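Local coordinates for dinitrogenase iron-molybdenum cofactor biosynthesis domain-containing protein (Pyrococcus horikoshii, PDB 2YX6), which is of unknown function but binds ADP and belongs to a family linked to biosynthesis of the nitrogenase iron-molybdenum cofactor, at residues 4-9 with 67-72; 8-13 with 24-29; 30-35 with 100-105; 57-62 with 78-83; 86-91 with 107-112. One frame throughout, in Å; residues are numbered along the deposited sequence.

Contact 1 (4-9 with 67-72)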
# COMPACT_ATOMS: atom_id res chain seq x y z
N ALA A 4 3.91 -9.25 0.08
CA ALA A 4 4.16 -10.07 1.28
C ALA A 4 2.84 -10.36 2.03
O ALA A 4 2.06 -9.47 2.22
CB ALA A 4 5.08 -9.28 2.21
N ILE A 5 2.66 -11.59 2.49
CA ILE A 5 1.44 -12.01 3.14
C ILE A 5 1.78 -12.94 4.31
O ILE A 5 2.42 -13.94 4.12
CB ILE A 5 0.46 -12.73 2.18
CG1 ILE A 5 0.06 -11.83 1.00
CG2 ILE A 5 -0.80 -13.20 2.96
CD1 ILE A 5 0.66 -12.20 -0.14
N PRO A 6 1.30 -12.61 5.54
CA PRO A 6 1.57 -13.49 6.69
C PRO A 6 0.72 -14.76 6.57
O PRO A 6 -0.48 -14.66 6.25
CB PRO A 6 1.13 -12.66 7.91
CG PRO A 6 -0.01 -11.76 7.39
CD PRO A 6 0.41 -11.48 5.88
N ALA A 7 1.34 -15.94 6.75
CA ALA A 7 0.62 -17.20 6.57
C ALA A 7 0.42 -17.87 7.90
O ALA A 7 1.27 -17.76 8.79
CB ALA A 7 1.40 -18.13 5.66
N GLU A 8 -0.69 -18.59 8.00
CA GLU A 8 -1.04 -19.31 9.21
C GLU A 8 -0.25 -20.65 9.34
O GLU A 8 0.01 -21.16 10.44
CB GLU A 8 -2.56 -19.54 9.20
CG GLU A 8 -3.09 -20.33 10.38
CD GLU A 8 -4.54 -20.77 10.18
OE1 GLU A 8 -5.37 -19.96 9.70
OE2 GLU A 8 -4.85 -21.96 10.49
N ASP A 9 0.14 -21.21 8.21
CA ASP A 9 0.71 -22.54 8.09
C ASP A 9 1.90 -22.36 7.19
O ASP A 9 2.05 -21.31 6.58
CB ASP A 9 -0.29 -23.42 7.31
CG ASP A 9 -1.53 -23.73 8.10
OD1 ASP A 9 -1.52 -23.60 9.35
OD2 ASP A 9 -2.54 -24.12 7.46
N VAL A 67 2.19 -5.14 1.75
CA VAL A 67 1.87 -6.20 2.70
C VAL A 67 0.35 -6.32 2.79
O VAL A 67 -0.33 -5.29 3.04
CB VAL A 67 2.46 -5.86 4.08
CG1 VAL A 67 1.99 -6.86 5.13
CG2 VAL A 67 3.98 -5.75 4.00
N LEU A 68 -0.17 -7.53 2.62
CA LEU A 68 -1.57 -7.78 2.83
C LEU A 68 -1.77 -8.49 4.13
O LEU A 68 -1.28 -9.59 4.27
CB LEU A 68 -2.16 -8.68 1.72
CG LEU A 68 -1.89 -8.12 0.29
CD1 LEU A 68 -2.44 -9.08 -0.73
CD2 LEU A 68 -2.52 -6.67 0.11
N THR A 69 -2.53 -7.90 5.05
CA THR A 69 -2.75 -8.57 6.33
C THR A 69 -4.21 -8.51 6.74
O THR A 69 -5.00 -7.77 6.17
CB THR A 69 -1.99 -7.87 7.48
OG1 THR A 69 -2.57 -6.59 7.65
CG2 THR A 69 -0.51 -7.71 7.21
N TYR A 70 -4.55 -9.34 7.74
CA TYR A 70 -5.82 -9.27 8.43
C TYR A 70 -5.67 -8.18 9.50
O TYR A 70 -5.92 -7.00 9.26
CB TYR A 70 -6.20 -10.63 9.03
CG TYR A 70 -7.59 -10.60 9.66
CD1 TYR A 70 -7.77 -10.69 11.03
CD2 TYR A 70 -8.72 -10.41 8.87
CE1 TYR A 70 -9.06 -10.59 11.62
CE2 TYR A 70 -10.01 -10.34 9.42
CZ TYR A 70 -10.17 -10.46 10.83
OH TYR A 70 -11.47 -10.39 11.40
N GLY A 71 -5.15 -8.58 10.65
CA GLY A 71 -4.88 -7.67 11.75
C GLY A 71 -3.39 -7.35 11.89
O GLY A 71 -2.52 -8.18 11.66
N ILE A 72 -3.10 -6.11 12.28
CA ILE A 72 -1.74 -5.69 12.46
C ILE A 72 -1.85 -4.43 13.27
O ILE A 72 -2.87 -3.75 13.20
CB ILE A 72 -1.06 -5.46 11.08
CG1 ILE A 72 0.32 -4.77 11.27
CG2 ILE A 72 -2.03 -4.70 10.17
CD1 ILE A 72 1.08 -4.52 10.01

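Contact 2 (8-13 with 24-29)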
# COMPACT_ATOMS: atom_id res chain seq x y z
N GLU A 8 -0.69 -18.59 8.00
CA GLU A 8 -1.04 -19.31 9.21
C GLU A 8 -0.25 -20.65 9.34
O GLU A 8 0.01 -21.16 10.44
CB GLU A 8 -2.56 -19.54 9.20
CG GLU A 8 -3.09 -20.33 10.38
CD GLU A 8 -4.54 -20.77 10.18
OE1 GLU A 8 -5.37 -19.96 9.70
OE2 GLU A 8 -4.85 -21.96 10.49
N ASP A 9 0.14 -21.21 8.21
CA ASP A 9 0.71 -22.54 8.09
C ASP A 9 1.90 -22.36 7.19
O ASP A 9 2.05 -21.31 6.58
CB ASP A 9 -0.29 -23.42 7.31
CG ASP A 9 -1.53 -23.73 8.10
OD1 ASP A 9 -1.52 -23.60 9.35
OD2 ASP A 9 -2.54 -24.12 7.46
N ASP A 10 2.71 -23.40 7.02
CA ASP A 10 3.71 -23.36 5.94
C ASP A 10 3.18 -23.87 4.61
O ASP A 10 3.95 -24.28 3.75
CB ASP A 10 4.98 -24.15 6.31
CG ASP A 10 4.68 -25.57 6.81
OD1 ASP A 10 3.55 -25.82 7.34
OD2 ASP A 10 5.62 -26.42 6.69
N ARG A 11 1.88 -23.76 4.40
CA ARG A 11 1.28 -24.24 3.15
C ARG A 11 1.36 -23.32 1.90
O ARG A 11 0.69 -23.60 0.91
CB ARG A 11 -0.16 -24.70 3.41
CG ARG A 11 -0.29 -26.19 3.48
CD ARG A 11 -1.55 -26.68 4.20
NE ARG A 11 -2.80 -26.02 3.76
CZ ARG A 11 -3.72 -26.52 2.92
NH1 ARG A 11 -4.80 -25.79 2.67
NH2 ARG A 11 -3.60 -27.71 2.32
N GLY A 12 2.16 -22.24 1.95
CA GLY A 12 2.33 -21.34 0.78
C GLY A 12 1.02 -20.69 0.35
O GLY A 12 0.21 -20.26 1.21
N ILE A 13 0.77 -20.64 -0.96
CA ILE A 13 -0.48 -20.08 -1.45
C ILE A 13 -1.76 -20.89 -1.13
O ILE A 13 -2.87 -20.42 -1.42
CB ILE A 13 -0.41 -19.82 -2.95
CG1 ILE A 13 -0.36 -21.15 -3.68
CG2 ILE A 13 0.70 -18.86 -3.21
CD1 ILE A 13 -0.67 -21.08 -5.12
N SER A 24 2.77 -14.27 13.52
CA SER A 24 2.87 -15.24 12.44
C SER A 24 4.33 -15.73 12.17
O SER A 24 5.32 -15.00 12.36
CB SER A 24 2.26 -14.64 11.19
OG SER A 24 3.32 -13.99 10.55
N ARG A 25 4.45 -16.98 11.74
CA ARG A 25 5.77 -17.61 11.63
C ARG A 25 6.17 -17.97 10.21
O ARG A 25 7.30 -18.36 9.97
CB ARG A 25 5.90 -18.81 12.59
CG ARG A 25 6.01 -18.41 14.16
CD ARG A 25 7.42 -17.86 14.70
NE ARG A 25 7.64 -16.44 14.38
CZ ARG A 25 7.25 -15.38 15.13
NH1 ARG A 25 7.49 -14.14 14.69
NH2 ARG A 25 6.63 -15.54 16.31
N TYR A 26 5.23 -17.79 9.27
CA TYR A 26 5.52 -17.96 7.86
C TYR A 26 5.01 -16.78 7.07
O TYR A 26 4.00 -16.20 7.39
CB TYR A 26 4.80 -19.21 7.37
CG TYR A 26 5.24 -20.53 8.08
CD1 TYR A 26 6.40 -21.18 7.73
CD2 TYR A 26 4.47 -21.06 9.10
CE1 TYR A 26 6.82 -22.36 8.37
CE2 TYR A 26 4.87 -22.25 9.77
CZ TYR A 26 6.05 -22.89 9.39
OH TYR A 26 6.42 -24.08 10.02
N PHE A 27 5.71 -16.43 6.01
CA PHE A 27 5.32 -15.34 5.14
C PHE A 27 5.40 -15.87 3.74
O PHE A 27 6.29 -16.65 3.41
CB PHE A 27 6.23 -14.13 5.28
CG PHE A 27 5.76 -13.15 6.32
CD1 PHE A 27 5.00 -12.02 5.95
CD2 PHE A 27 5.97 -13.39 7.67
CE1 PHE A 27 4.53 -11.14 6.92
CE2 PHE A 27 5.47 -12.50 8.66
CZ PHE A 27 4.80 -11.40 8.28
N VAL A 28 4.50 -15.40 2.90
CA VAL A 28 4.52 -15.68 1.46
C VAL A 28 4.78 -14.40 0.67
O VAL A 28 4.13 -13.40 0.87
CB VAL A 28 3.13 -16.27 1.04
CG1 VAL A 28 3.04 -16.53 -0.46
CG2 VAL A 28 2.79 -17.49 1.84
N PHE A 29 5.74 -14.44 -0.24
CA PHE A 29 6.18 -13.31 -1.07
C PHE A 29 5.76 -13.67 -2.47
O PHE A 29 6.12 -14.74 -3.00
CB PHE A 29 7.71 -13.11 -0.97
CG PHE A 29 8.16 -12.70 0.37
CD1 PHE A 29 8.13 -11.35 0.72
CD2 PHE A 29 8.49 -13.63 1.32
CE1 PHE A 29 8.52 -10.93 2.00
CE2 PHE A 29 8.88 -13.22 2.63
CZ PHE A 29 8.92 -11.85 2.93

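Contact 3 (30-35 with 100-105)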
# COMPACT_ATOMS: atom_id res chain seq x y z
N VAL A 30 4.98 -12.80 -3.08
CA VAL A 30 4.43 -13.12 -4.39
C VAL A 30 4.84 -12.05 -5.37
O VAL A 30 4.50 -10.84 -5.16
CB VAL A 30 2.87 -13.14 -4.39
CG1 VAL A 30 2.40 -13.49 -5.84
CG2 VAL A 30 2.33 -14.16 -3.36
N ASP A 31 5.53 -12.46 -6.44
CA ASP A 31 5.89 -11.55 -7.49
C ASP A 31 4.84 -11.46 -8.56
O ASP A 31 4.53 -12.46 -9.23
CB ASP A 31 7.19 -11.96 -8.16
CG ASP A 31 8.35 -11.66 -7.30
OD1 ASP A 31 8.39 -12.17 -6.17
OD2 ASP A 31 9.24 -10.94 -7.78
N ILE A 32 4.30 -10.26 -8.72
CA ILE A 32 3.17 -10.07 -9.64
C ILE A 32 3.64 -9.17 -10.80
O ILE A 32 4.29 -8.13 -10.59
CB ILE A 32 1.91 -9.57 -8.88
CG1 ILE A 32 1.46 -10.69 -7.96
CG2 ILE A 32 0.75 -9.22 -9.88
CD1 ILE A 32 0.42 -10.33 -6.87
N GLU A 33 3.36 -9.61 -12.01
CA GLU A 33 3.65 -8.81 -13.21
C GLU A 33 2.38 -8.79 -14.08
O GLU A 33 2.01 -9.81 -14.65
CB GLU A 33 4.81 -9.44 -13.95
CG GLU A 33 6.08 -9.43 -13.13
CD GLU A 33 6.59 -8.02 -12.84
OE1 GLU A 33 5.74 -7.06 -12.73
OE2 GLU A 33 7.85 -7.86 -12.72
N GLY A 34 1.68 -7.64 -14.08
CA GLY A 34 0.36 -7.55 -14.71
C GLY A 34 -0.67 -8.43 -14.01
O GLY A 34 -0.91 -8.31 -12.82
N GLU A 35 -1.28 -9.32 -14.78
CA GLU A 35 -2.27 -10.27 -14.27
C GLU A 35 -1.55 -11.51 -13.84
O GLU A 35 -2.21 -12.45 -13.42
CB GLU A 35 -3.29 -10.63 -15.37
CG GLU A 35 -4.07 -9.38 -15.93
CD GLU A 35 -4.73 -9.62 -17.31
OE1 GLU A 35 -4.24 -10.49 -18.09
OE2 GLU A 35 -5.72 -8.90 -17.63
N LYS A 100 -5.44 -13.57 -6.42
CA LYS A 100 -6.33 -13.43 -7.57
C LYS A 100 -7.26 -12.22 -7.39
O LYS A 100 -7.40 -11.43 -8.31
CB LYS A 100 -7.16 -14.72 -7.79
CG LYS A 100 -7.96 -14.72 -9.13
CD LYS A 100 -8.98 -15.86 -9.17
CE LYS A 100 -9.88 -15.86 -10.43
NZ LYS A 100 -9.08 -15.80 -11.70
N ALA A 101 -7.83 -12.05 -6.20
CA ALA A 101 -8.66 -10.89 -5.90
C ALA A 101 -7.85 -9.61 -6.04
O ALA A 101 -8.28 -8.67 -6.70
CB ALA A 101 -9.34 -10.97 -4.51
N PHE A 102 -6.68 -9.60 -5.42
CA PHE A 102 -5.80 -8.44 -5.44
C PHE A 102 -5.48 -7.95 -6.90
O PHE A 102 -5.68 -6.77 -7.27
CB PHE A 102 -4.54 -8.77 -4.62
CG PHE A 102 -3.61 -7.60 -4.47
CD1 PHE A 102 -3.88 -6.60 -3.54
CD2 PHE A 102 -2.49 -7.47 -5.32
CE1 PHE A 102 -3.02 -5.46 -3.43
CE2 PHE A 102 -1.66 -6.36 -5.23
CZ PHE A 102 -1.93 -5.36 -4.29
N ILE A 103 -5.01 -8.85 -7.73
CA ILE A 103 -4.73 -8.58 -9.16
C ILE A 103 -5.94 -7.99 -9.93
O ILE A 103 -5.76 -7.10 -10.77
CB ILE A 103 -4.30 -9.88 -9.84
CG1 ILE A 103 -3.02 -10.36 -9.21
CG2 ILE A 103 -4.13 -9.68 -11.37
CD1 ILE A 103 -2.61 -11.82 -9.60
N GLY A 104 -7.15 -8.47 -9.63
CA GLY A 104 -8.39 -7.97 -10.24
C GLY A 104 -9.17 -6.84 -9.60
O GLY A 104 -10.36 -6.64 -9.93
N GLY A 105 -8.57 -6.10 -8.66
CA GLY A 105 -9.27 -4.94 -8.07
C GLY A 105 -10.51 -5.22 -7.25
O GLY A 105 -11.25 -4.27 -6.91

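Contact 4 (57-62 with 78-83)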
# COMPACT_ATOMS: atom_id res chain seq x y z
N ASN A 57 11.50 -4.88 8.84
CA ASN A 57 12.80 -4.87 8.21
C ASN A 57 12.96 -6.19 7.51
O ASN A 57 13.51 -6.24 6.46
CB ASN A 57 13.90 -4.67 9.26
CG ASN A 57 14.20 -3.17 9.55
OD1 ASN A 57 13.99 -2.28 8.71
ND2 ASN A 57 14.77 -2.91 10.71
N PHE A 58 12.48 -7.25 8.12
CA PHE A 58 12.45 -8.56 7.46
C PHE A 58 11.76 -8.46 6.11
O PHE A 58 12.31 -8.85 5.08
CB PHE A 58 11.72 -9.53 8.38
CG PHE A 58 11.51 -10.88 7.79
CD1 PHE A 58 12.57 -11.73 7.64
CD2 PHE A 58 10.25 -11.27 7.33
CE1 PHE A 58 12.39 -12.99 7.07
CE2 PHE A 58 10.07 -12.50 6.76
CZ PHE A 58 11.16 -13.38 6.63
N ILE A 59 10.56 -7.87 6.10
CA ILE A 59 9.78 -7.69 4.85
C ILE A 59 10.52 -6.82 3.81
O ILE A 59 10.72 -7.25 2.68
CB ILE A 59 8.34 -7.21 5.19
CG1 ILE A 59 7.65 -8.27 6.04
CG2 ILE A 59 7.56 -6.92 3.97
CD1 ILE A 59 7.59 -9.67 5.33
N LYS A 60 10.98 -5.63 4.21
CA LYS A 60 11.77 -4.75 3.35
C LYS A 60 13.00 -5.45 2.78
O LYS A 60 13.26 -5.38 1.59
CB LYS A 60 12.18 -3.51 4.12
CG LYS A 60 12.68 -2.36 3.18
CD LYS A 60 13.28 -1.19 3.96
CE LYS A 60 13.78 -0.03 3.09
NZ LYS A 60 14.71 0.93 3.85
N ASP A 61 13.71 -6.20 3.63
CA ASP A 61 14.89 -6.95 3.19
C ASP A 61 14.57 -8.01 2.14
O ASP A 61 15.43 -8.40 1.38
CB ASP A 61 15.59 -7.60 4.37
CG ASP A 61 16.17 -6.57 5.37
OD1 ASP A 61 16.45 -5.41 4.94
OD2 ASP A 61 16.31 -6.92 6.58
N HIS A 62 13.32 -8.48 2.12
CA HIS A 62 12.85 -9.38 1.07
C HIS A 62 12.25 -8.72 -0.16
O HIS A 62 11.77 -9.40 -1.04
CB HIS A 62 11.91 -10.39 1.68
CG HIS A 62 12.63 -11.50 2.39
ND1 HIS A 62 13.18 -11.34 3.65
CD2 HIS A 62 12.93 -12.77 2.00
CE1 HIS A 62 13.75 -12.48 4.02
NE2 HIS A 62 13.62 -13.36 3.04
N GLU A 78 2.69 1.96 10.87
CA GLU A 78 3.48 3.20 10.74
C GLU A 78 4.98 2.92 10.42
O GLU A 78 5.61 3.59 9.57
CB GLU A 78 3.36 4.02 12.03
CG GLU A 78 2.01 4.66 12.16
CD GLU A 78 1.79 5.21 13.56
OE1 GLU A 78 2.54 4.84 14.47
OE2 GLU A 78 0.87 6.01 13.74
N TYR A 79 5.51 1.90 11.07
CA TYR A 79 6.88 1.49 10.85
C TYR A 79 7.07 1.04 9.37
O TYR A 79 8.03 1.41 8.73
CB TYR A 79 7.28 0.41 11.87
CG TYR A 79 8.76 0.28 12.07
CD1 TYR A 79 9.34 0.55 13.30
CD2 TYR A 79 9.60 -0.09 11.02
CE1 TYR A 79 10.73 0.45 13.50
CE2 TYR A 79 10.98 -0.22 11.19
CZ TYR A 79 11.54 0.06 12.43
OH TYR A 79 12.92 -0.06 12.62
N PHE A 80 6.07 0.33 8.82
CA PHE A 80 6.07 -0.12 7.43
C PHE A 80 6.08 1.09 6.51
O PHE A 80 6.89 1.19 5.56
CB PHE A 80 4.86 -1.02 7.13
CG PHE A 80 5.10 -2.51 7.34
CD1 PHE A 80 4.36 -3.22 8.27
CD2 PHE A 80 6.06 -3.19 6.62
CE1 PHE A 80 4.56 -4.57 8.47
CE2 PHE A 80 6.28 -4.55 6.79
CZ PHE A 80 5.56 -5.25 7.71
N ASN A 81 5.20 2.03 6.82
CA ASN A 81 5.04 3.22 6.07
C ASN A 81 6.32 4.06 6.05
O ASN A 81 6.69 4.63 5.02
CB ASN A 81 3.86 3.98 6.67
CG ASN A 81 2.49 3.41 6.23
OD1 ASN A 81 2.40 2.42 5.47
ND2 ASN A 81 1.44 4.02 6.74
N SER A 82 7.05 4.07 7.16
CA SER A 82 8.27 4.85 7.25
C SER A 82 9.32 4.22 6.32
O SER A 82 10.24 4.92 5.87
CB SER A 82 8.76 4.92 8.69
OG SER A 82 9.40 3.69 9.04
N LEU A 83 9.18 2.93 6.03
CA LEU A 83 10.08 2.18 5.14
C LEU A 83 9.55 2.14 3.70
O LEU A 83 10.03 1.38 2.82
CB LEU A 83 10.20 0.78 5.68
CG LEU A 83 10.91 0.62 7.05
CD1 LEU A 83 11.05 -0.87 7.27
CD2 LEU A 83 12.31 1.32 7.13

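Contact 5 (86-91 with 107-112)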
# COMPACT_ATOMS: atom_id res chain seq x y z
N SER A 86 3.54 -0.23 1.99
CA SER A 86 2.10 0.01 2.14
C SER A 86 1.52 -1.21 2.73
O SER A 86 1.94 -2.29 2.41
CB SER A 86 1.45 0.19 0.75
OG SER A 86 2.06 1.34 0.20
N VAL A 87 0.51 -1.05 3.56
CA VAL A 87 -0.07 -2.21 4.23
C VAL A 87 -1.57 -2.20 3.90
O VAL A 87 -2.20 -1.13 3.96
CB VAL A 87 0.15 -2.10 5.81
CG1 VAL A 87 -0.58 -3.29 6.64
CG2 VAL A 87 1.62 -2.02 6.20
N VAL A 88 -2.15 -3.36 3.59
CA VAL A 88 -3.60 -3.52 3.46
C VAL A 88 -4.09 -4.40 4.62
O VAL A 88 -3.53 -5.49 4.84
CB VAL A 88 -4.01 -4.19 2.10
CG1 VAL A 88 -5.57 -4.28 1.99
CG2 VAL A 88 -3.45 -3.40 0.93
N THR A 89 -5.08 -3.89 5.38
CA THR A 89 -5.64 -4.59 6.54
C THR A 89 -7.01 -5.12 6.21
O THR A 89 -7.60 -4.70 5.23
CB THR A 89 -5.78 -3.65 7.77
OG1 THR A 89 -6.70 -2.59 7.47
CG2 THR A 89 -4.41 -3.06 8.13
N GLY A 90 -7.50 -6.08 7.01
CA GLY A 90 -8.82 -6.72 6.76
C GLY A 90 -8.89 -7.84 5.72
O GLY A 90 -9.95 -8.32 5.39
N VAL A 91 -7.74 -8.29 5.23
CA VAL A 91 -7.67 -9.35 4.23
C VAL A 91 -7.69 -10.71 4.93
O VAL A 91 -6.95 -10.94 5.86
CB VAL A 91 -6.39 -9.19 3.34
CG1 VAL A 91 -6.40 -10.19 2.22
CG2 VAL A 91 -6.32 -7.77 2.77
N LEU A 107 -10.84 -6.96 -3.85
CA LEU A 107 -10.36 -7.63 -2.69
C LEU A 107 -11.54 -7.64 -1.73
O LEU A 107 -12.32 -6.68 -1.70
CB LEU A 107 -9.15 -6.85 -2.15
CG LEU A 107 -8.01 -7.63 -1.56
CD1 LEU A 107 -7.71 -8.66 -2.54
CD2 LEU A 107 -6.83 -6.71 -1.36
N LYS A 108 -11.69 -8.74 -0.99
CA LYS A 108 -12.72 -8.87 0.06
C LYS A 108 -12.21 -8.48 1.43
O LYS A 108 -11.42 -9.18 2.01
CB LYS A 108 -13.23 -10.29 0.09
CG LYS A 108 -14.29 -10.54 -1.05
CD LYS A 108 -14.50 -12.05 -1.33
CE LYS A 108 -15.99 -12.39 -1.66
NZ LYS A 108 -16.61 -11.53 -2.76
N ILE A 109 -12.67 -7.35 1.96
CA ILE A 109 -12.09 -6.80 3.21
C ILE A 109 -13.01 -6.98 4.39
O ILE A 109 -14.20 -6.70 4.28
CB ILE A 109 -11.83 -5.24 3.08
CG1 ILE A 109 -10.89 -4.92 1.89
CG2 ILE A 109 -11.29 -4.68 4.37
CD1 ILE A 109 -9.67 -5.82 1.83
N ASP A 110 -12.49 -7.45 5.52
CA ASP A 110 -13.27 -7.51 6.75
C ASP A 110 -13.16 -6.17 7.44
O ASP A 110 -12.19 -5.92 8.24
CB ASP A 110 -12.70 -8.60 7.66
CG ASP A 110 -13.57 -8.84 8.87
OD1 ASP A 110 -14.48 -8.01 9.14
OD2 ASP A 110 -13.35 -9.87 9.55
N TYR A 111 -14.18 -5.33 7.19
CA TYR A 111 -14.20 -3.97 7.72
C TYR A 111 -14.10 -3.97 9.22
O TYR A 111 -13.64 -2.97 9.79
CB TYR A 111 -15.48 -3.21 7.28
CG TYR A 111 -15.63 -3.11 5.79
CD1 TYR A 111 -15.01 -2.09 5.08
CD2 TYR A 111 -16.35 -4.05 5.07
CE1 TYR A 111 -15.12 -1.98 3.69
CE2 TYR A 111 -16.48 -3.95 3.66
CZ TYR A 111 -15.85 -2.91 2.98
OH TYR A 111 -15.93 -2.81 1.61
N ASP A 112 -14.53 -5.07 9.85
CA ASP A 112 -14.65 -5.11 11.30
C ASP A 112 -13.53 -5.89 11.96
O ASP A 112 -13.68 -6.36 13.10
CB ASP A 112 -15.99 -5.75 11.72
CG ASP A 112 -17.20 -4.84 11.49
OD1 ASP A 112 -18.28 -5.43 11.26
OD2 ASP A 112 -17.11 -3.59 11.54

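Contact 1 (4-9 with 67-72)
Ala4 and Val67 sit opposite each other as a parallel bridge pair between two inner strands of the sheet. One backbone hydrogen bond joins the segments: Leu68 N donates to Ala4 O at 3.0 Å, with the donor almost in line with the C=O bond (172°). The same oxygen also takes a CA-H...O contact from Val67 CA at 3.3 Å, so two neighbouring residues of one strand converge on it.

The apolar contacts fall on both faces of the sheet. On one, Ala4 CB meets Val67 CG2 at 4.1 Å. On the other, Ile5 and Leu68 run side by side in the same direction; chi1 of -59° sets Ile5 CG1 beside its backbone N, where it lies 3.9 Å from Leu68 CB.

Pro6, which has no N-H to offer, brings its ring carbon CD to 3.0 Å from Leu68 O. That buried oxygen has no hydrogen-bond partner in the model. Beyond it, Pro6 CG touches Thr69 CG2, the two side chains crossing at about a right angle.

Helix 95-103 packs on the Ile5 and Leu68 face, while strands 26-33 and 86-88 flank the pair in the sheet.

Contact 2 (8-13 with 24-29)
Asp9 meets Tyr26 through its backbone: the carbonyl carbon Asp9 C lies 3.5 Å from Tyr26 CD2, approaching the ring obliquely, while its CB points away from the strand. Asp9 N is held by Ser15 OG, a bond made within the same connection between strands 2-7 and 26-33.

Asp10 follows with the closest approach. Its CB sits over one face of the Tyr26 ring in a CH-pi contact, 3.5 Å from the centroid and 20° off the ring normal, displaced toward the rim so that Tyr26 CE1 is nearest at 3.3 Å. The Asp10 and Tyr26 side chains point the same way, and the carboxylate plane is inclined by 23° to the ring. With chi1 at 51°, Asp10 CG lies between the backbone N and the carbonyl carbon, and it comes 3.9 Å from Tyr26 OH.

Gly12 has a positive phi, which by itself favours glycine, and it presents its carbonyl to the strand: Gly12 O is 3.8 Å from Val28 CG2. Ile13 then adds a looser apolar touch, its CG2 being 4.3 Å from Val28 CG1. No hydrogen bond crosses between the segments.

The loop thus lies against the Tyr26 and Val28 side of strand 26-33, where Val40 of strand 36-44 touches both Ile13 and Val28, and Ala7 of strand 2-7 packs on Tyr26. Phe27 and Phe29 project to the other face, toward helix 54-61.

Contact 3 (30-35 with 100-105)
Ile103, on the last turn of helix 95-103, is the centre of this contact and uses all its outer carbons. Its CG1 rests 4.0 Å from Ile32 CG2, the two isoleucine side chains crossing obliquely. Its CG2, anti to the backbone N, comes 3.5 Å from Glu35 CA and 3.8 Å from Gly34 O. Its CD1 lies 3.9 Å from Glu35 O, so the side chain meets both the strand and the turn that follows it.

Ile32 points from strand 26-33 toward the helix. Besides meeting Ile103, its CD1 approaches Phe102 CD2 at 4.4 Å, obliquely to the ring. Ile99, one turn earlier on the helix, packs on Ile32 as well.

Glu35 takes part with its backbone and the base of its side chain, Glu35 CB being 4.2 Å from Ile103 CG2; the carboxylate end leads away. Just past Ile103, the helix closes in a Schellman motif with Gly105, at positive phi, as the C-prime residue. Phe102 also packs on Gly84 of the second subunit.

With no hydrogen bond or salt bridge between them, the segments meet by van der Waals packing: the isoleucines on each other, Ile32 on Phe102 and Ile103 on the backbone of the turn.

Contact 4 (57-62 with 78-83)
This is a helix-to-helix contact on one face of the central sheet of an alpha/beta fold, joining the C-terminal ends of helices 54-61 and 74-82. Helix 74-82 is the crossover helix of the beta-alpha-beta unit 66-68, 74-82, 86-88; helix 54-61 comes just before strand 66-68.

Leu83, just past helix 74-82, buries the most surface here. It crosses Lys60 at about a right angle, its CD1 4.0 Å from Lys60 CD. Lys60 is extended, with CG anti to the backbone N (chi1 -164°), and its aliphatic chain does the touching; its NZ makes a weak hydrogen bond to Gly105 O of the second subunit. Leu83 CD1 also meets Asn57 OD1 at 3.6 Å and lies in the plane of the Tyr79 ring, at its edge. Asn57 and Tyr79 themselves barely meet, their amide and ring planes nearly perpendicular at 85°.

Nearer the sheet, Val67 lies beneath both Ile59 and Phe80. Asn81, an ADP-binding residue, is on the same helix as Phe80, and Phe80 packs on Val87, another ADP-binding residue.

Ile59 comes to the edge of the Phe80 ring, in its plane, with Ile59 CB 3.7 Å from Phe80 CE2.

Contact 5 (86-91 with 107-112)
Gly90 and Asp110 bring their backbones together, CA to CA 4.5 Å, where the turn after strand 86-88 meets the tail that follows helix 95-103. A single hydrogen bond fastens them: Asp110 N reaches Gly90 O at 2.7 Å and is almost straight at the proton (175°), with the donor tilted 15° from the carbonyl plane. Ile109 CA adds a CA-H...O contact to the same oxygen at 3.4 Å.

Gly90 has a positive phi, which favours glycine, and Ile109 CG2 packs close on it, 4.0 Å from Gly90 CA. That methyl also sits 3.8 Å from Thr89 O. The other branch of Ile109 reaches the valines: its CD1 is 4.0 Å from Val91 CG2, the side chains crossing, and slightly farther from Val88 CG1. Leu107 CD2 packs on the same two valine methyls, at 4.3 Å from each of Val88 CG1 and Val91 CG2, so a patch of four aliphatic residues lies beside the backbone bond.

Asp110 turns its carboxylate away from Gly90, with CG anti to the backbone N (chi1 -173°). OD2 is hydrogen-bonded to Tyr70 OH, while OD1 accepts from Asp112 N, from above the carboxylate plane, forming an Asx turn. Leu107 also packs on Asn81 of the second subunit.

The arrangement lies beside the ADP site: Val87 is on this strand and the Thr89 side chain is about 7 Å from that of Lys114, both ADP-binding, consistent with a site bordered by strand 86-88, the outermost of this chain's sheet, and the C-terminal segment.

Contacts 1, 2, 3 and 5 all reach the one mixed sheet, ordered 36-44, 26-33, 2-7, 66-68, 86-88; contact 4 joins two helices packed on one face. Contact 1, about 4 Å from the chain centre, touches all the others; contacts 2 and 5 lie on opposite sides of that centre, their own centres about 18 Å apart. Contact 1 starts from the same stretch as contact 2, sharing Glu8 and Asp9, and alternates with contacts 3 and 4. Contact 4 is nested within the loop closed by contact 3, which alternates with contact 5. Contacts 3, 4 and 5 meet the second subunit, and 4 and 5 hold ADP-binding residues, which suggests that the nucleotide site lies near the dimer interface.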